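Local coordinates for 2-dehydropantoate 2-reductase (Bacillus subtilis, PDB 3EGO), which probably catalyses the NADPH-dependent reduction of ketopantoate to pantoic acid, a step in the biosynthesis of pantothenate, at residues A[18-23]-A[134-139]; A[106-111]-A[145-150]; A[212-217]-A[279-284]. All blocks are in the same frame, centred on the assembly; numbering follows the deposited sequence.

Contact 1. Residues A[18-23]-A[134-139]; sequences AYYLSL and VDHTGL
In the Rossmann-type domain, Tyr20, on the helix that follows the glycine-rich loop thought to bind NADP, reaches His136 on strand 133-138 of the sheet. The two side chains cross at about a right angle and meet through one hydrogen bond: Tyr20 OH lies 2.7 Å from His136 ND1, and either could be the donor. The hydroxyl sits at the edge of the imidazole, in its plane. The rings themselves are oblique, with planes at 69°, so the bond rather than ring overlap joins them. Tyrosine suits this place because its long, flat side chain carries a hydroxyl from the helix to the strand. Histidine suits the other end because ND1 can either give or take a proton and so pair with a hydroxyl that also bonds to Lys49 NZ; its CG, anti to the backbone nitrogen (chi1 -165°), turns ND1 to the tyrosine. The buried hydroxyl is thus gripped twice. Phe166 lies nearly parallel to the tyrosine ring, and Tyr19 CD2 stands 3.7 Å above the centre of one face of Tyr20. His136 is the centre of an inverse gamma turn, just before the classic beta bulge of Thr137 and Gly138 opposite Gly125, and its side chain is about 5 Å from that of Ala126, a probable NADP-binding residue. Over one imidazole face lies Leu139 CD2, 3.7 Å above the ring plane of His136.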
loop_
_atom_site.group_PDB
_atom_site.type_symbol
_atom_site.label_atom_id
_atom_site.label_comp_id
_atom_site.label_asym_id
_atom_site.label_seq_id
_atom_site.Cartn_x
_atom_site.Cartn_y
_atom_site.Cartn_z
ATOM N N ALA A 18 -30.285 -13.420 -13.889
ATOM C CA ALA A 18 -31.083 -13.525 -15.120
ATOM C C ALA A 18 -31.366 -14.993 -15.417
ATOM O O ALA A 18 -32.484 -15.332 -15.732
ATOM C CB ALA A 18 -30.319 -12.873 -16.284
ATOM N N TYR A 19 -30.368 -15.872 -15.292
ATOM C CA TYR A 19 -30.617 -17.270 -15.547
ATOM C C TYR A 19 -31.747 -17.834 -14.645
ATOM O O TYR A 19 -32.756 -18.444 -15.085
ATOM C CB TYR A 19 -29.336 -18.126 -15.392
ATOM C CG TYR A 19 -29.747 -19.583 -15.561
ATOM C CD1 TYR A 19 -29.970 -20.113 -16.836
ATOM C CD2 TYR A 19 -30.022 -20.388 -14.454
ATOM C CE1 TYR A 19 -30.407 -21.414 -16.990
ATOM C CE2 TYR A 19 -30.454 -21.656 -14.593
ATOM C CZ TYR A 19 -30.668 -22.162 -15.874
ATOM O OH TYR A 19 -31.112 -23.453 -16.006
ATOM N N TYR A 20 -31.609 -17.609 -13.355
ATOM C CA TYR A 20 -32.494 -18.282 -12.467
ATOM C C TYR A 20 -33.872 -17.665 -12.458
ATOM O O TYR A 20 -34.861 -18.399 -12.318
ATOM C CB TYR A 20 -31.874 -18.361 -11.060
ATOM C CG TYR A 20 -30.844 -19.443 -10.893
ATOM C CD1 TYR A 20 -29.496 -19.133 -10.746
ATOM C CD2 TYR A 20 -31.229 -20.783 -10.834
ATOM C CE1 TYR A 20 -28.546 -20.121 -10.553
ATOM C CE2 TYR A 20 -30.297 -21.775 -10.643
ATOM C CZ TYR A 20 -28.941 -21.431 -10.503
ATOM O OH TYR A 20 -27.985 -22.423 -10.298
ATOM N N LEU A 21 -33.971 -16.338 -12.608
ATOM C CA LEU A 21 -35.303 -15.691 -12.605
ATOM C C LEU A 21 -36.044 -15.960 -13.935
ATOM O O LEU A 21 -37.266 -16.066 -13.962
ATOM C CB LEU A 21 -35.203 -14.180 -12.351
ATOM C CG LEU A 21 -34.688 -13.847 -10.922
ATOM C CD1 LEU A 21 -34.317 -12.342 -10.756
ATOM C CD2 LEU A 21 -35.747 -14.315 -9.886
ATOM N N SER A 22 -35.284 -16.155 -15.003
ATOM C CA SER A 22 -35.860 -16.548 -16.310
ATOM C C SER A 22 -36.627 -17.875 -16.231
ATOM O O SER A 22 -37.489 -18.139 -17.073
ATOM C CB SER A 22 -34.761 -16.673 -17.349
ATOM O OG SER A 22 -34.176 -17.969 -17.287
ATOM N N LEU A 23 -36.346 -18.704 -15.229
ATOM C CA LEU A 23 -37.072 -19.968 -15.073
ATOM C C LEU A 23 -38.525 -19.775 -14.701
ATOM O O LEU A 23 -39.303 -20.698 -14.854
ATOM C CB LEU A 23 -36.423 -20.895 -14.029
ATOM C CG LEU A 23 -34.961 -21.303 -14.277
ATOM C CD1 LEU A 23 -34.435 -22.025 -13.058
ATOM C CD2 LEU A 23 -34.838 -22.205 -15.473
ATOM N N VAL A 134 -21.960 -17.742 -17.258
ATOM C CA VAL A 134 -21.649 -17.538 -15.848
ATOM C C VAL A 134 -21.509 -18.888 -15.153
ATOM O O VAL A 134 -22.298 -19.833 -15.359
ATOM C CB VAL A 134 -22.701 -16.597 -15.124
ATOM C CG1 VAL A 134 -24.080 -17.275 -15.032
ATOM C CG2 VAL A 134 -22.234 -16.214 -13.674
ATOM N N ASP A 135 -20.532 -18.987 -14.273
ATOM C CA ASP A 135 -20.335 -20.239 -13.569
ATOM C C ASP A 135 -20.867 -20.020 -12.173
ATOM O O ASP A 135 -20.426 -19.088 -11.503
ATOM C CB ASP A 135 -18.844 -20.493 -13.536
ATOM C CG ASP A 135 -18.466 -21.832 -12.917
ATOM O OD1 ASP A 135 -19.331 -22.620 -12.501
ATOM O OD2 ASP A 135 -17.251 -22.095 -12.863
ATOM N N HIS A 136 -21.822 -20.842 -11.737
ATOM C CA HIS A 136 -22.368 -20.731 -10.383
ATOM C C HIS A 136 -21.430 -21.548 -9.478
ATOM O O HIS A 136 -21.639 -22.789 -9.277
ATOM C CB HIS A 136 -23.782 -21.329 -10.332
ATOM C CG HIS A 136 -24.567 -20.968 -9.103
ATOM N ND1 HIS A 136 -25.862 -21.397 -8.899
ATOM C CD2 HIS A 136 -24.247 -20.207 -8.019
ATOM C CE1 HIS A 136 -26.309 -20.923 -7.750
ATOM N NE2 HIS A 136 -25.352 -20.193 -7.196
ATOM N N THR A 137 -20.389 -20.878 -8.984
ATOM C CA THR A 137 -19.316 -21.539 -8.221
ATOM C C THR A 137 -19.628 -21.770 -6.741
ATOM O O THR A 137 -18.977 -22.589 -6.084
ATOM C CB THR A 137 -17.989 -20.706 -8.285
ATOM O OG1 THR A 137 -18.263 -19.349 -7.930
ATOM C CG2 THR A 137 -17.431 -20.714 -9.654
ATOM N N GLY A 138 -20.611 -21.054 -6.208
ATOM C CA GLY A 138 -20.871 -21.059 -4.771
ATOM C C GLY A 138 -22.371 -21.054 -4.583
ATOM O O GLY A 138 -23.040 -20.103 -4.898
ATOM N N LEU A 139 -22.914 -22.160 -4.115
ATOM C CA LEU A 139 -24.338 -22.283 -4.004
ATOM C C LEU A 139 -24.760 -21.575 -2.731
ATOM O O LEU A 139 -24.684 -22.143 -1.635
ATOM C CB LEU A 139 -24.740 -23.763 -3.983
ATOM C CG LEU A 139 -24.167 -24.624 -5.129
ATOM C CD1 LEU A 139 -24.611 -26.102 -4.995
ATOM C CD2 LEU A 139 -24.618 -24.077 -6.482
#

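Contact 2. Residues A[106-111]-A[145-150]; sequences HDLKDW and SAFDDA
Phe147 drives its ring against Leu108 and Lys109 at the end of helix 103-109, joining that helix to the turn that follows strand 142-146 in the Rossmann-type domain. From the backbone, CB points toward the helix. CG is anti to the backbone nitrogen (chi1 -179°), which stretches the side chain away from its own backbone and carries the far half of the ring to the other segment. There CE2 approaches Leu108 CB at 3.7 Å and lies 3.9 Å from the carbonyl oxygen Leu108 O. At the tip, CZ touches Leu108 CB as well. The backbone nitrogen Lys109 N is 4.1 Å from Phe147 CZ. Leu108 CB makes the close contact, and its CD1 lies farther off over one face of the ring. Of the Lys109 side chain, CD comes nearest, 4.4 Å from Phe147 CZ, which suits a residue whose methylenes can pack while the rest of it stays exposed.

Phenylalanine suits its place because its long apolar ring reaches from the turn to the helix and needs no polar partner when buried. Leucine fits because it serves several neighbours at once, resting also on Ile117 and Val119 of strand 116-128, Phe84 and Phe97. Phe147 is placed by backbone bonding to Ile117, and its ring meets that of Trp174 on helix 174-195. Behind it, Phe147 to Ala150 form a type II' beta turn, closed by a weak bond from Ala150 N to Phe147 O at 3.4 Å; Asp148 takes the positive phi (60°) that such a turn demands. Since no hydrogen bond or salt bridge crosses between the segments, the contact depends on van der Waals packing of the ring against the leucine and the helix backbone.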
loop_
_atom_site.group_PDB
_atom_site.type_symbol
_atom_site.label_atom_id
_atom_site.label_comp_id
_atom_site.label_asym_id
_atom_site.label_seq_id
_atom_site.Cartn_x
_atom_site.Cartn_y
_atom_site.Cartn_z
ATOM N N HIS A 106 -26.299 5.978 1.069
ATOM C CA HIS A 106 -26.350 7.448 1.136
ATOM C C HIS A 106 -27.150 8.059 -0.038
ATOM O O HIS A 106 -27.909 9.014 0.146
ATOM C CB HIS A 106 -24.938 8.052 1.273
ATOM C CG HIS A 106 -24.276 7.758 2.586
ATOM N ND1 HIS A 106 -22.934 7.468 2.696
ATOM C CD2 HIS A 106 -24.775 7.698 3.845
ATOM C CE1 HIS A 106 -22.631 7.247 3.967
ATOM N NE2 HIS A 106 -23.733 7.376 4.685
ATOM N N ASP A 107 -27.013 7.490 -1.231
ATOM C CA ASP A 107 -27.795 7.941 -2.387
ATOM C C ASP A 107 -29.294 7.679 -2.217
ATOM O O ASP A 107 -30.129 8.515 -2.567
ATOM C CB ASP A 107 -27.298 7.264 -3.673
ATOM C CG ASP A 107 -25.772 7.116 -3.718
ATOM O OD1 ASP A 107 -25.079 7.618 -2.797
ATOM O OD2 ASP A 107 -25.267 6.480 -4.672
ATOM N N LEU A 108 -29.631 6.508 -1.683
ATOM C CA LEU A 108 -31.028 6.124 -1.464
ATOM C C LEU A 108 -31.725 6.899 -0.355
ATOM O O LEU A 108 -32.924 7.144 -0.434
ATOM C CB LEU A 108 -31.125 4.641 -1.105
ATOM C CG LEU A 108 -30.632 3.616 -2.105
ATOM C CD1 LEU A 108 -30.887 2.238 -1.562
ATOM C CD2 LEU A 108 -31.310 3.822 -3.402
ATOM N N LYS A 109 -30.973 7.224 0.693
ATOM C CA LYS A 109 -31.488 7.936 1.856
ATOM C C LYS A 109 -32.301 9.156 1.443
ATOM O O LYS A 109 -33.423 9.364 1.910
ATOM C CB LYS A 109 -30.324 8.410 2.722
ATOM C CG LYS A 109 -30.509 8.174 4.200
ATOM C CD LYS A 109 -29.936 6.824 4.595
ATOM C CE LYS A 109 -30.153 6.552 6.069
ATOM N NZ LYS A 109 -29.080 5.688 6.641
ATOM N N ASP A 110 -31.704 9.976 0.584
ATOM C CA ASP A 110 -32.339 11.192 0.099
ATOM C C ASP A 110 -32.722 10.992 -1.351
ATOM O O ASP A 110 -32.241 11.702 -2.236
ATOM C CB ASP A 110 -31.376 12.376 0.204
ATOM C CG ASP A 110 -30.637 12.407 1.523
ATOM O OD1 ASP A 110 -31.301 12.349 2.585
ATOM O OD2 ASP A 110 -29.391 12.494 1.492
ATOM N N TRP A 111 -33.566 10.005 -1.606
ATOM C CA TRP A 111 -34.032 9.798 -2.963
ATOM C C TRP A 111 -35.540 9.967 -3.012
ATOM O O TRP A 111 -36.296 9.132 -2.513
ATOM C CB TRP A 111 -33.586 8.434 -3.527
ATOM C CG TRP A 111 -33.708 8.368 -5.019
ATOM C CD1 TRP A 111 -33.654 9.422 -5.880
ATOM C CD2 TRP A 111 -33.887 7.198 -5.832
ATOM N NE1 TRP A 111 -33.806 8.989 -7.174
ATOM C CE2 TRP A 111 -33.945 7.628 -7.175
ATOM C CE3 TRP A 111 -34.013 5.830 -5.558
ATOM C CZ2 TRP A 111 -34.123 6.743 -8.239
ATOM C CZ3 TRP A 111 -34.193 4.951 -6.620
ATOM C CH2 TRP A 111 -34.243 5.410 -7.940
ATOM N N SER A 145 -34.419 -7.052 2.077
ATOM C CA SER A 145 -35.223 -6.350 3.087
ATOM C C SER A 145 -35.897 -5.191 2.405
ATOM O O SER A 145 -35.418 -4.749 1.354
ATOM C CB SER A 145 -34.319 -5.780 4.163
ATOM O OG SER A 145 -33.538 -6.799 4.753
ATOM N N ALA A 146 -36.985 -4.664 2.981
ATOM C CA ALA A 146 -37.555 -3.392 2.533
ATOM C C ALA A 146 -36.715 -2.192 2.983
ATOM O O ALA A 146 -36.249 -2.127 4.120
ATOM C CB ALA A 146 -39.055 -3.202 3.096
ATOM N N PHE A 147 -36.534 -1.223 2.114
ATOM C CA PHE A 147 -35.788 -0.034 2.533
ATOM C C PHE A 147 -36.824 1.072 2.736
ATOM O O PHE A 147 -37.730 1.272 1.925
ATOM C CB PHE A 147 -34.719 0.358 1.507
ATOM C CG PHE A 147 -33.888 1.564 1.885
ATOM C CD1 PHE A 147 -32.772 1.447 2.705
ATOM C CD2 PHE A 147 -34.203 2.814 1.389
ATOM C CE1 PHE A 147 -31.985 2.580 3.021
ATOM C CE2 PHE A 147 -33.429 3.933 1.722
ATOM C CZ PHE A 147 -32.330 3.808 2.537
ATOM N N ASP A 148 -36.668 1.780 3.835
ATOM C CA ASP A 148 -37.574 2.844 4.179
ATOM C C ASP A 148 -38.962 2.217 4.301
ATOM O O ASP A 148 -39.118 1.202 4.967
ATOM C CB ASP A 148 -37.533 3.937 3.119
ATOM C CG ASP A 148 -37.967 5.286 3.668
ATOM O OD1 ASP A 148 -38.011 5.428 4.911
ATOM O OD2 ASP A 148 -38.271 6.194 2.863
ATOM N N ASP A 149 -39.946 2.789 3.621
ATOM C CA ASP A 149 -41.323 2.393 3.856
ATOM C C ASP A 149 -41.883 1.490 2.763
ATOM O O ASP A 149 -43.080 1.545 2.456
ATOM C CB ASP A 149 -42.199 3.642 3.972
ATOM N N ALA A 150 -41.032 0.674 2.150
ATOM C CA ALA A 150 -41.533 -0.208 1.115
ATOM C C ALA A 150 -42.226 -1.430 1.712
ATOM O O ALA A 150 -41.802 -1.987 2.733
ATOM C CB ALA A 150 -40.417 -0.611 0.109
#

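Contact 3. Residues A[212-217]-A[279-284]; sequences MKLVFQ and AVHLEF
Leu214 and Val215 of helix 206-223 pack on His281 and Leu282 of helix 280-291 in the all-helical C-terminal domain, where the two short segments cross at -109° with axes 9.1 Å apart. Leu214 lies over the imidazole: its CB is 4.1 Å from the centroid of the His281 ring and only 10° off the ring normal, a CH-pi contact. Its CD1 continues past the centre to 3.6 Å from His281 NE2. Val215 divides its branches between two neighbours, as a beta-branched residue can. CG1, anti to the backbone nitrogen (chi1 173°), meets Leu282 CD2 at 4.0 Å, whereas CG2 packs on His281 CB at the same distance. Leucine and valine thus supply the hydrocarbon on which the flat face and the stem of the histidine rest.

The second shell fixes this ring. Glu218, just past segment 212-217, binds His281 ND1 through OE2 and accepts a hydrogen bond from Leu282 N at OE1, so one carboxylate ties the ring and the first turn of helix 280-291 to helix 206-223. It is likely to hold ND1 as a donor. Phe211 meets the ring edge-to-face. The contact itself lies at the dimer interface: Leu214 packs on His281 of the second subunit, and Phe284 stacks on Phe211 of that subunit. With a phenylalanine in place of His281, Glu218 OE2 would probably be left without its ring partner and the NE2 to NE2 hydrogen bond between the subunits lost. Histidine suits the site because its two nitrogens point different ways: with ND1 held by Glu218, NE2 hydrogen-bonds to His281 NE2 of the second subunit.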
loop_
_atom_site.group_PDB
_atom_site.type_symbol
_atom_site.label_atom_id
_atom_site.label_comp_id
_atom_site.label_asym_id
_atom_site.label_seq_id
_atom_site.Cartn_x
_atom_site.Cartn_y
_atom_site.Cartn_z
ATOM N N MET A 212 -5.781 -5.718 11.531
ATOM C CA MET A 212 -7.213 -5.967 11.244
ATOM C C MET A 212 -8.143 -5.618 12.419
ATOM O O MET A 212 -9.198 -5.018 12.233
ATOM C CB MET A 212 -7.459 -7.428 10.794
ATOM C CG MET A 212 -8.760 -7.586 9.944
ATOM S SD MET A 212 -9.066 -9.202 9.156
ATOM C CE MET A 212 -8.847 -10.307 10.523
ATOM N N LYS A 213 -7.750 -6.007 13.627
ATOM C CA LYS A 213 -8.570 -5.721 14.818
ATOM C C LYS A 213 -8.767 -4.228 15.006
ATOM O O LYS A 213 -9.868 -3.760 15.338
ATOM C CB LYS A 213 -7.930 -6.328 16.055
ATOM C CG LYS A 213 -8.923 -6.667 17.162
ATOM C CD LYS A 213 -8.188 -7.102 18.404
ATOM C CE LYS A 213 -9.160 -7.265 19.569
ATOM N NZ LYS A 213 -8.519 -8.116 20.622
ATOM N N LEU A 214 -7.690 -3.461 14.785
ATOM C CA LEU A 214 -7.760 -2.004 14.872
ATOM C C LEU A 214 -8.727 -1.436 13.846
ATOM O O LEU A 214 -9.481 -0.495 14.123
ATOM C CB LEU A 214 -6.359 -1.389 14.680
ATOM C CG LEU A 214 -5.340 -1.563 15.809
ATOM C CD1 LEU A 214 -4.007 -0.955 15.401
ATOM C CD2 LEU A 214 -5.889 -0.922 17.092
ATOM N N VAL A 215 -8.682 -1.987 12.629
ATOM C CA VAL A 215 -9.658 -1.604 11.615
ATOM C C VAL A 215 -11.077 -2.033 12.063
ATOM O O VAL A 215 -12.020 -1.263 11.988
ATOM C CB VAL A 215 -9.319 -2.229 10.242
ATOM C CG1 VAL A 215 -10.418 -1.964 9.242
ATOM C CG2 VAL A 215 -7.989 -1.616 9.719
ATOM N N PHE A 216 -11.203 -3.260 12.549
ATOM C CA PHE A 216 -12.542 -3.721 13.005
ATOM C C PHE A 216 -13.153 -2.745 14.054
ATOM O O PHE A 216 -14.319 -2.319 13.980
ATOM C CB PHE A 216 -12.408 -5.120 13.601
ATOM C CG PHE A 216 -13.682 -5.614 14.221
ATOM C CD1 PHE A 216 -14.640 -6.238 13.434
ATOM C CD2 PHE A 216 -13.937 -5.422 15.577
ATOM C CE1 PHE A 216 -15.842 -6.682 13.998
ATOM C CE2 PHE A 216 -15.136 -5.874 16.145
ATOM C CZ PHE A 216 -16.075 -6.494 15.345
ATOM N N GLN A 217 -12.336 -2.376 15.036
ATOM C CA GLN A 217 -12.808 -1.521 16.123
ATOM C C GLN A 217 -13.350 -0.208 15.622
ATOM O O GLN A 217 -14.384 0.238 16.104
ATOM C CB GLN A 217 -11.721 -1.318 17.183
ATOM C CG GLN A 217 -11.318 -2.644 17.859
ATOM C CD GLN A 217 -10.201 -2.495 18.881
ATOM O OE1 GLN A 217 -10.135 -3.264 19.849
ATOM N NE2 GLN A 217 -9.324 -1.494 18.684
ATOM N N ALA A 279 -11.293 7.638 12.373
ATOM C CA ALA A 279 -11.232 6.492 11.483
ATOM C C ALA A 279 -9.876 6.586 10.819
ATOM O O ALA A 279 -9.804 6.542 9.594
ATOM C CB ALA A 279 -12.292 6.620 10.442
ATOM N N VAL A 280 -8.828 6.725 11.637
ATOM C CA VAL A 280 -7.479 6.946 11.114
ATOM C C VAL A 280 -6.967 5.775 10.272
ATOM O O VAL A 280 -6.324 5.999 9.242
ATOM C CB VAL A 280 -6.449 7.275 12.213
ATOM C CG1 VAL A 280 -6.203 6.087 13.094
ATOM C CG2 VAL A 280 -5.142 7.713 11.581
ATOM N N HIS A 281 -7.229 4.542 10.702
ATOM C CA HIS A 281 -6.762 3.391 9.928
ATOM C C HIS A 281 -7.554 3.262 8.646
ATOM O O HIS A 281 -6.980 3.087 7.580
ATOM C CB HIS A 281 -6.855 2.121 10.742
ATOM C CG HIS A 281 -6.021 2.158 11.977
ATOM N ND1 HIS A 281 -6.460 2.716 13.155
ATOM C CD2 HIS A 281 -4.752 1.749 12.197
ATOM C CE1 HIS A 281 -5.502 2.619 14.063
ATOM N NE2 HIS A 281 -4.451 2.047 13.502
ATOM N N LEU A 282 -8.877 3.330 8.740
ATOM C CA LEU A 282 -9.694 3.376 7.522
ATOM C C LEU A 282 -9.278 4.499 6.560
ATOM O O LEU A 282 -9.318 4.346 5.342
ATOM C CB LEU A 282 -11.183 3.509 7.899
ATOM C CG LEU A 282 -11.819 2.255 8.512
ATOM C CD1 LEU A 282 -13.113 2.641 9.206
ATOM C CD2 LEU A 282 -12.108 1.235 7.434
ATOM N N GLU A 283 -8.904 5.658 7.092
ATOM C CA GLU A 283 -8.582 6.765 6.212
ATOM C C GLU A 283 -7.262 6.465 5.484
ATOM O O GLU A 283 -7.083 6.799 4.301
ATOM C CB GLU A 283 -8.397 8.023 7.059
ATOM C CG GLU A 283 -8.442 9.285 6.290
ATOM C CD GLU A 283 -9.818 9.864 6.329
ATOM O OE1 GLU A 283 -10.516 9.723 5.315
ATOM O OE2 GLU A 283 -10.201 10.440 7.377
ATOM N N PHE A 284 -6.320 5.863 6.182
ATOM C CA PHE A 284 -5.012 5.583 5.567
ATOM C C PHE A 284 -5.168 4.513 4.443
ATOM O O PHE A 284 -4.569 4.593 3.360
ATOM C CB PHE A 284 -4.006 5.070 6.613
ATOM C CG PHE A 284 -2.614 4.858 6.027
ATOM C CD1 PHE A 284 -1.744 5.937 5.899
ATOM C CD2 PHE A 284 -2.237 3.626 5.521
ATOM C CE1 PHE A 284 -0.478 5.766 5.325
ATOM C CE2 PHE A 284 -0.994 3.436 4.938
ATOM C CZ PHE A 284 -0.122 4.507 4.809
#

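How the contacts relate
Contacts 1 and 2 both belong to the Rossmann-type N-terminal domain and reach the same mixed sheet, through the successive strands 133-138 and 142-146. Their segments alternate along the chain (18-23, 106-111, 134-139, 145-150), so the two interlock in sequence although their centres are 27 Å apart and they do not touch. Contact 3 comes later, wholly within the helical C-terminal domain. Its centre is 27 Å from that of contact 2 and 36 Å from that of contact 1, on the opposite side of the chain's centre from contact 1. Two contacts thus fasten helices to the strands and turns of the sheet within the probable NADP-binding domain, while the third joins helices of the other domain at the subunit interface.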